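Arginase (Thermus thermophilus, PDB 2EF4) probably catalyses the hydrolysis of L-arginine to L-ornithine and urea, using two manganese ions per subunit. Local coordinates at residues A[109-114]-A[158-163]; A[139-144]-A[152-157]. All coordinates share one frame; numbering follows the deposited sequence.

Overall arrangement
Both contacts belong to the same part of the arginase fold, and interaction 2 is nested in the chain loop that interaction 1 closes. Interaction 1 pairs the starts of the parallel strands 113-117 and 162-167; its buried backbone bonds give way to a salt bridge between the exposed Arg111 and the buried Asp161. Interaction 2 joins the ends of helices 138-142 and 148-154, mostly buried, through one shared carbonyl and apolar packing, with the exposed Arg155 stretched along one side of it. The two meet directly: Val157 CG1 lies 3.7 Å from Val162 CG2, and Leu139 also packs on Val162, laying the helix-end contact against the side of the sheet that carries Val114 and Val162.

Interaction 1 of 2, residues A[109-114]-A[158-163]; sequences GRRVGV and DPKDVV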
ATOM      1  N   GLY A 109      -7.805  28.910 -36.534  1.00 41.28           N
ATOM      2  CA  GLY A 109      -8.763  29.914 -36.964  1.00 41.28           C
ATOM      3  C   GLY A 109     -10.175  29.470 -37.334  1.00 41.28           C
ATOM      4  O   GLY A 109     -11.032  30.316 -37.585  1.00 41.28           O
ATOM      5  N   ARG A 110     -10.439  28.170 -37.382  1.00 41.28           N
ATOM      6  CA  ARG A 110     -11.784  27.707 -37.725  1.00 41.28           C
ATOM      7  C   ARG A 110     -12.690  27.691 -36.486  1.00 41.28           C
ATOM      8  O   ARG A 110     -12.249  27.979 -35.377  1.00 41.28           O
ATOM      9  CB  ARG A 110     -11.734  26.289 -38.308  1.00 41.28           C
ATOM     10  CG  ARG A 110     -10.785  26.086 -39.483  1.00 41.28           C
ATOM     11  CD  ARG A 110     -10.891  24.654 -40.021  1.00 41.28           C
ATOM     12  NE  ARG A 110     -10.774  23.653 -38.960  1.00 41.28           N
ATOM     13  CZ  ARG A 110      -9.646  23.355 -38.319  1.00 41.28           C
ATOM     14  NH1 ARG A 110      -8.511  23.968 -38.625  1.00 41.28           N
ATOM     15  NH2 ARG A 110      -9.654  22.450 -37.358  1.00 41.28           N
ATOM     16  N   ARG A 111     -13.961  27.369 -36.685  1.00 41.28           N
ATOM     17  CA  ARG A 111     -14.897  27.263 -35.575  1.00 41.28           C
ATOM     18  C   ARG A 111     -14.824  25.790 -35.172  1.00 41.28           C
ATOM     19  O   ARG A 111     -15.103  24.911 -35.986  1.00 41.28           O
ATOM     20  CB  ARG A 111     -16.317  27.607 -36.035  1.00 41.28           C
ATOM     21  CG  ARG A 111     -17.364  27.586 -34.930  1.00 41.28           C
ATOM     22  CD  ARG A 111     -18.778  27.746 -35.489  1.00 41.28           C
ATOM     23  NE  ARG A 111     -19.782  27.457 -34.468  1.00 41.28           N
ATOM     24  CZ  ARG A 111     -21.073  27.239 -34.704  1.00 41.28           C
ATOM     25  NH1 ARG A 111     -21.553  27.276 -35.944  1.00 41.28           N
ATOM     26  NH2 ARG A 111     -21.887  26.966 -33.691  1.00 41.28           N
ATOM     27  N   VAL A 112     -14.431  25.512 -33.931  1.00 41.28           N
ATOM     28  CA  VAL A 112     -14.328  24.127 -33.484  1.00 41.28           C
ATOM     29  C   VAL A 112     -15.046  23.882 -32.168  1.00 41.28           C
ATOM     30  O   VAL A 112     -15.180  24.786 -31.342  1.00 41.28           O
ATOM     31  CB  VAL A 112     -12.836  23.686 -33.320  1.00 41.28           C
ATOM     32  CG1 VAL A 112     -12.051  24.011 -34.586  1.00 41.28           C
ATOM     33  CG2 VAL A 112     -12.210  24.358 -32.107  1.00 41.28           C
ATOM     34  N   GLY A 113     -15.510  22.652 -31.977  1.00 41.28           N
ATOM     35  CA  GLY A 113     -16.190  22.309 -30.743  1.00 41.28           C
ATOM     36  C   GLY A 113     -15.198  21.798 -29.709  1.00 41.28           C
ATOM     37  O   GLY A 113     -14.258  21.070 -30.043  1.00 41.28           O
ATOM     38  N   VAL A 114     -15.407  22.175 -28.452  1.00 41.28           N
ATOM     39  CA  VAL A 114     -14.523  21.758 -27.375  1.00 41.28           C
ATOM     40  C   VAL A 114     -15.209  20.844 -26.372  1.00 41.28           C
ATOM     41  O   VAL A 114     -16.170  21.240 -25.709  1.00 41.28           O
ATOM     42  CB  VAL A 114     -13.953  22.983 -26.621  1.00 41.28           C
ATOM     43  CG1 VAL A 114     -13.158  22.527 -25.402  1.00 41.28           C
ATOM     44  CG2 VAL A 114     -13.065  23.792 -27.548  1.00 41.28           C
ATOM     45  N   ASP A 158     -16.475  29.864 -28.895  1.00 41.28           N
ATOM     46  CA  ASP A 158     -17.675  30.508 -28.400  1.00 41.28           C
ATOM     47  C   ASP A 158     -18.228  29.569 -27.332  1.00 41.28           C
ATOM     48  O   ASP A 158     -18.286  28.355 -27.533  1.00 41.28           O
ATOM     49  CB  ASP A 158     -18.696  30.698 -29.529  1.00 41.28           C
ATOM     50  CG  ASP A 158     -19.974  31.380 -29.053  1.00 41.28           C
ATOM     51  OD1 ASP A 158     -20.780  30.741 -28.346  1.00 41.28           O
ATOM     52  OD2 ASP A 158     -20.169  32.568 -29.376  1.00 41.28           O
ATOM     53  N   PRO A 159     -18.604  30.115 -26.169  1.00 41.28           N
ATOM     54  CA  PRO A 159     -19.147  29.277 -25.099  1.00 41.28           C
ATOM     55  C   PRO A 159     -20.280  28.352 -25.554  1.00 41.28           C
ATOM     56  O   PRO A 159     -20.540  27.334 -24.912  1.00 41.28           O
ATOM     57  CB  PRO A 159     -19.586  30.294 -24.032  1.00 41.28           C
ATOM     58  CG  PRO A 159     -19.610  31.642 -24.760  1.00 41.28           C
ATOM     59  CD  PRO A 159     -18.474  31.515 -25.737  1.00 41.28           C
ATOM     60  N   LYS A 160     -20.943  28.689 -26.661  1.00 41.28           N
ATOM     61  CA  LYS A 160     -22.036  27.856 -27.168  1.00 41.28           C
ATOM     62  C   LYS A 160     -21.471  26.577 -27.783  1.00 41.28           C
ATOM     63  O   LYS A 160     -22.191  25.591 -27.964  1.00 41.28           O
ATOM     64  CB  LYS A 160     -22.857  28.602 -28.236  1.00 41.28           C
ATOM     65  CG  LYS A 160     -22.267  28.551 -29.658  1.00 41.28           C
ATOM     66  CD  LYS A 160     -23.056  29.427 -30.639  1.00 41.28           C
ATOM     67  CE  LYS A 160     -22.128  30.046 -31.680  1.00 41.28           C
ATOM     68  NZ  LYS A 160     -22.812  31.079 -32.517  1.00 41.28           N
ATOM     69  N   ASP A 161     -20.182  26.603 -28.117  1.00 41.28           N
ATOM     70  CA  ASP A 161     -19.531  25.441 -28.718  1.00 41.28           C
ATOM     71  C   ASP A 161     -18.672  24.663 -27.715  1.00 41.28           C
ATOM     72  O   ASP A 161     -17.773  23.914 -28.096  1.00 41.28           O
ATOM     73  CB  ASP A 161     -18.676  25.874 -29.917  1.00 41.28           C
ATOM     74  CG  ASP A 161     -19.504  26.520 -31.032  1.00 41.28           C
ATOM     75  OD1 ASP A 161     -20.610  26.014 -31.325  1.00 41.28           O
ATOM     76  OD2 ASP A 161     -19.047  27.522 -31.627  1.00 41.28           O
ATOM     77  N   VAL A 162     -18.959  24.835 -26.432  1.00 41.28           N
ATOM     78  CA  VAL A 162     -18.211  24.157 -25.386  1.00 41.28           C
ATOM     79  C   VAL A 162     -19.079  23.206 -24.579  1.00 41.28           C
ATOM     80  O   VAL A 162     -20.162  23.582 -24.124  1.00 41.28           O
ATOM     81  CB  VAL A 162     -17.598  25.164 -24.384  1.00 41.28           C
ATOM     82  CG1 VAL A 162     -16.951  24.409 -23.222  1.00 41.28           C
ATOM     83  CG2 VAL A 162     -16.584  26.063 -25.083  1.00 41.28           C
ATOM     84  N   VAL A 163     -18.608  21.975 -24.398  1.00 41.28           N
ATOM     85  CA  VAL A 163     -19.340  21.010 -23.588  1.00 41.28           C
ATOM     86  C   VAL A 163     -18.411  20.440 -22.513  1.00 41.28           C
ATOM     87  O   VAL A 163     -17.351  19.892 -22.815  1.00 41.28           O
ATOM     88  CB  VAL A 163     -19.924  19.843 -24.433  1.00 41.28           C
ATOM     89  CG1 VAL A 163     -20.627  18.845 -23.521  1.00 41.28           C
ATOM     90  CG2 VAL A 163     -20.926  20.377 -25.451  1.00 41.28           C
TER
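With CG anti to the backbone N (chi1 -177°) and the chain extended as far as NE, Arg111 reaches across to Asp161, whose CG is turned beside its own backbone N (chi1 -62°). The guanidinium takes the carboxylate side-on: NE bonds OD2 of Asp161 at 2.9 Å and nearly straight, while NH2 of Arg111 bonds OD1 at 2.9 Å, more bent, on its syn lone pair. Each oxygen thus has its own nitrogen, although the two planes are twisted 43° apart. Lys160 runs close by, its CE 3.7 Å from Arg111 NH2; the nearby ammonium probably adds to the positive field around the carboxylate. Further along, the backbones take over as neighbouring parallel strands of the arginase alpha/beta fold. Val114 N donates to Asp161 O at 3.0 Å, and Val114 O accepts from Val163 N at 2.9 Å, so Val114 bonds to the residues before and after its bridge partner Val162. The valines of this pair lie on the same face of the sheet, with Val114 CB 4.3 Å from Val162 CG2. On the other side of strand 113-117, Gly113 bonds to the backbone of Pro211 and His213, leading into strand 212-217. Ahead of strand 162-167, Asp158 OD1 accepts from Lys160 N at 2.7 Å, an Asx turn in the bend that leads to Asp161.

Interaction 2 of 2, residues A[139-144]-A[152-157]; sequences LAVLSG and EVFRAV
Leu142 O is gripped by two successive backbone amides, Ala156 N and Val157 N, each 3.0 Å away. The Ala156 bond lies in the carbonyl plane, on a lone pair; that from Val157 is tilted 29° from it. Val157 CG1, set between its backbone N and carbonyl carbon (chi1 70°), comes 3.5 Å from the same oxygen, Leu142 O, and also packs on Leu142 CB. The contact joins the ends of two successive helices, 138-142 and 148-154, the first closed by a Schellman motif at Gly144. Arg155, extended from CG to NE, runs past Gly144, its NH2 3.4 Å from Gly144 CA; the guanidinium fills the space where a side chain on Gly144 would sit. Val141 CG1 meets Phe154 at CB, 4.2 Å away, and at the ring edge, the two side chains lying alongside each other; Met100 of helix 99-106 touches both. Ser143 OG turns back to bond Leu139 O at 3.0 Å and rests against Val157 CG1. With an alanine here the bond from OG is gone, which would probably leave Leu139 O to the weak bond from Ser143 N and open a small gap beside Val157 CG1. Two amides on one buried carbonyl satisfy a polar atom at the helix end where the chain turns toward strand 162-167 amid apolar side chains.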
ATOM      1  N   LEU A 139     -10.345  27.368 -19.759  1.00 41.28           N
ATOM      2  CA  LEU A 139     -11.555  27.267 -20.570  1.00 41.28           C
ATOM      3  C   LEU A 139     -12.300  28.600 -20.636  1.00 41.28           C
ATOM      4  O   LEU A 139     -12.902  28.932 -21.659  1.00 41.28           O
ATOM      5  CB  LEU A 139     -12.476  26.162 -20.034  1.00 41.28           C
ATOM      6  CG  LEU A 139     -13.706  25.850 -20.896  1.00 41.28           C
ATOM      7  CD1 LEU A 139     -13.274  25.612 -22.347  1.00 41.28           C
ATOM      8  CD2 LEU A 139     -14.433  24.632 -20.346  1.00 41.28           C
ATOM      9  N   ALA A 140     -12.250  29.367 -19.550  1.00 41.28           N
ATOM     10  CA  ALA A 140     -12.907  30.668 -19.513  1.00 41.28           C
ATOM     11  C   ALA A 140     -12.143  31.595 -20.459  1.00 41.28           C
ATOM     12  O   ALA A 140     -12.751  32.326 -21.257  1.00 41.28           O
ATOM     13  CB  ALA A 140     -12.906  31.228 -18.085  1.00 41.28           C
ATOM     14  N   VAL A 141     -10.810  31.560 -20.370  1.00 41.28           N
ATOM     15  CA  VAL A 141      -9.963  32.370 -21.242  1.00 41.28           C
ATOM     16  C   VAL A 141     -10.231  32.006 -22.713  1.00 41.28           C
ATOM     17  O   VAL A 141     -10.313  32.892 -23.568  1.00 41.28           O
ATOM     18  CB  VAL A 141      -8.450  32.153 -20.935  1.00 41.28           C
ATOM     19  CG1 VAL A 141      -7.602  32.854 -21.990  1.00 41.28           C
ATOM     20  CG2 VAL A 141      -8.108  32.683 -19.540  1.00 41.28           C
ATOM     21  N   LEU A 142     -10.360  30.710 -23.005  1.00 41.28           N
ATOM     22  CA  LEU A 142     -10.634  30.262 -24.375  1.00 41.28           C
ATOM     23  C   LEU A 142     -11.987  30.802 -24.855  1.00 41.28           C
ATOM     24  O   LEU A 142     -12.194  31.035 -26.050  1.00 41.28           O
ATOM     25  CB  LEU A 142     -10.651  28.726 -24.460  1.00 41.28           C
ATOM     26  CG  LEU A 142      -9.309  27.976 -24.495  1.00 41.28           C
ATOM     27  CD1 LEU A 142      -9.546  26.476 -24.345  1.00 41.28           C
ATOM     28  CD2 LEU A 142      -8.566  28.283 -25.798  1.00 41.28           C
ATOM     29  N   SER A 143     -12.899  31.001 -23.909  1.00 41.28           N
ATOM     30  CA  SER A 143     -14.239  31.488 -24.213  1.00 41.28           C
ATOM     31  C   SER A 143     -14.325  33.004 -24.259  1.00 41.28           C
ATOM     32  O   SER A 143     -15.391  33.564 -24.510  1.00 41.28           O
ATOM     33  CB  SER A 143     -15.239  30.934 -23.195  1.00 41.28           C
ATOM     34  OG  SER A 143     -15.366  29.523 -23.321  1.00 41.28           O
ATOM     35  N   GLY A 144     -13.201  33.664 -24.004  1.00 41.28           N
ATOM     36  CA  GLY A 144     -13.164  35.111 -24.053  1.00 41.28           C
ATOM     37  C   GLY A 144     -13.348  35.814 -22.727  1.00 41.28           C
ATOM     38  O   GLY A 144     -13.657  37.003 -22.710  1.00 41.28           O
ATOM     39  N   GLU A 152      -6.280  37.986 -25.126  1.00 41.28           N
ATOM     40  CA  GLU A 152      -5.793  38.593 -26.357  1.00 41.28           C
ATOM     41  C   GLU A 152      -5.014  37.593 -27.188  1.00 41.28           C
ATOM     42  O   GLU A 152      -4.808  37.806 -28.379  1.00 41.28           O
ATOM     43  CB  GLU A 152      -4.889  39.796 -26.074  1.00 41.28           C
ATOM     44  CG  GLU A 152      -3.568  39.429 -25.406  1.00 41.28           C
ATOM     45  CD  GLU A 152      -2.607  40.600 -25.328  1.00 41.28           C
ATOM     46  OE1 GLU A 152      -3.078  41.745 -25.162  1.00 41.28           O
ATOM     47  OE2 GLU A 152      -1.381  40.380 -25.419  1.00 41.28           O
ATOM     48  N   VAL A 153      -4.576  36.505 -26.565  1.00 41.28           N
ATOM     49  CA  VAL A 153      -3.812  35.502 -27.290  1.00 41.28           C
ATOM     50  C   VAL A 153      -4.556  34.204 -27.542  1.00 41.28           C
ATOM     51  O   VAL A 153      -4.425  33.605 -28.612  1.00 41.28           O
ATOM     52  CB  VAL A 153      -2.516  35.097 -26.535  1.00 41.28           C
ATOM     53  CG1 VAL A 153      -1.580  34.353 -27.494  1.00 41.28           C
ATOM     54  CG2 VAL A 153      -1.835  36.314 -25.919  1.00 41.28           C
ATOM     55  N   PHE A 154      -5.349  33.773 -26.568  1.00 41.28           N
ATOM     56  CA  PHE A 154      -6.012  32.477 -26.669  1.00 41.28           C
ATOM     57  C   PHE A 154      -7.525  32.357 -26.885  1.00 41.28           C
ATOM     58  O   PHE A 154      -8.024  31.245 -27.036  1.00 41.28           O
ATOM     59  CB  PHE A 154      -5.593  31.644 -25.451  1.00 41.28           C
ATOM     60  CG  PHE A 154      -4.111  31.708 -25.158  1.00 41.28           C
ATOM     61  CD1 PHE A 154      -3.183  31.147 -26.039  1.00 41.28           C
ATOM     62  CD2 PHE A 154      -3.642  32.358 -24.012  1.00 41.28           C
ATOM     63  CE1 PHE A 154      -1.803  31.236 -25.783  1.00 41.28           C
ATOM     64  CE2 PHE A 154      -2.263  32.454 -23.746  1.00 41.28           C
ATOM     65  CZ  PHE A 154      -1.347  31.893 -24.631  1.00 41.28           C
ATOM     66  N   ARG A 155      -8.257  33.466 -26.900  1.00 41.28           N
ATOM     67  CA  ARG A 155      -9.707  33.407 -27.134  1.00 41.28           C
ATOM     68  C   ARG A 155      -9.934  32.704 -28.478  1.00 41.28           C
ATOM     69  O   ARG A 155      -9.615  33.253 -29.535  1.00 41.28           O
ATOM     70  CB  ARG A 155     -10.272  34.823 -27.162  1.00 41.28           C
ATOM     71  CG  ARG A 155     -11.740  34.971 -27.544  1.00 41.28           C
ATOM     72  CD  ARG A 155     -12.117  36.433 -27.301  1.00 41.28           C
ATOM     73  NE  ARG A 155     -13.473  36.842 -27.671  1.00 41.28           N
ATOM     74  CZ  ARG A 155     -14.569  36.091 -27.582  1.00 41.28           C
ATOM     75  NH1 ARG A 155     -15.739  36.608 -27.938  1.00 41.28           N
ATOM     76  NH2 ARG A 155     -14.507  34.824 -27.180  1.00 41.28           N
ATOM     77  N   ALA A 156     -10.486  31.494 -28.448  1.00 41.28           N
ATOM     78  CA  ALA A 156     -10.666  30.757 -29.689  1.00 41.28           C
ATOM     79  C   ALA A 156     -12.003  30.070 -29.866  1.00 41.28           C
ATOM     80  O   ALA A 156     -12.277  29.520 -30.936  1.00 41.28           O
ATOM     81  CB  ALA A 156      -9.541  29.714 -29.830  1.00 41.28           C
ATOM     82  N   VAL A 157     -12.842  30.081 -28.838  1.00 41.28           N
ATOM     83  CA  VAL A 157     -14.119  29.398 -28.968  1.00 41.28           C
ATOM     84  C   VAL A 157     -15.288  30.173 -28.395  1.00 41.28           C
ATOM     85  O   VAL A 157     -15.123  31.040 -27.541  1.00 41.28           O
ATOM     86  CB  VAL A 157     -14.079  28.005 -28.292  1.00 41.28           C
ATOM     87  CG1 VAL A 157     -14.017  28.152 -26.777  1.00 41.28           C
ATOM     88  CG2 VAL A 157     -15.303  27.198 -28.688  1.00 41.28           C
TER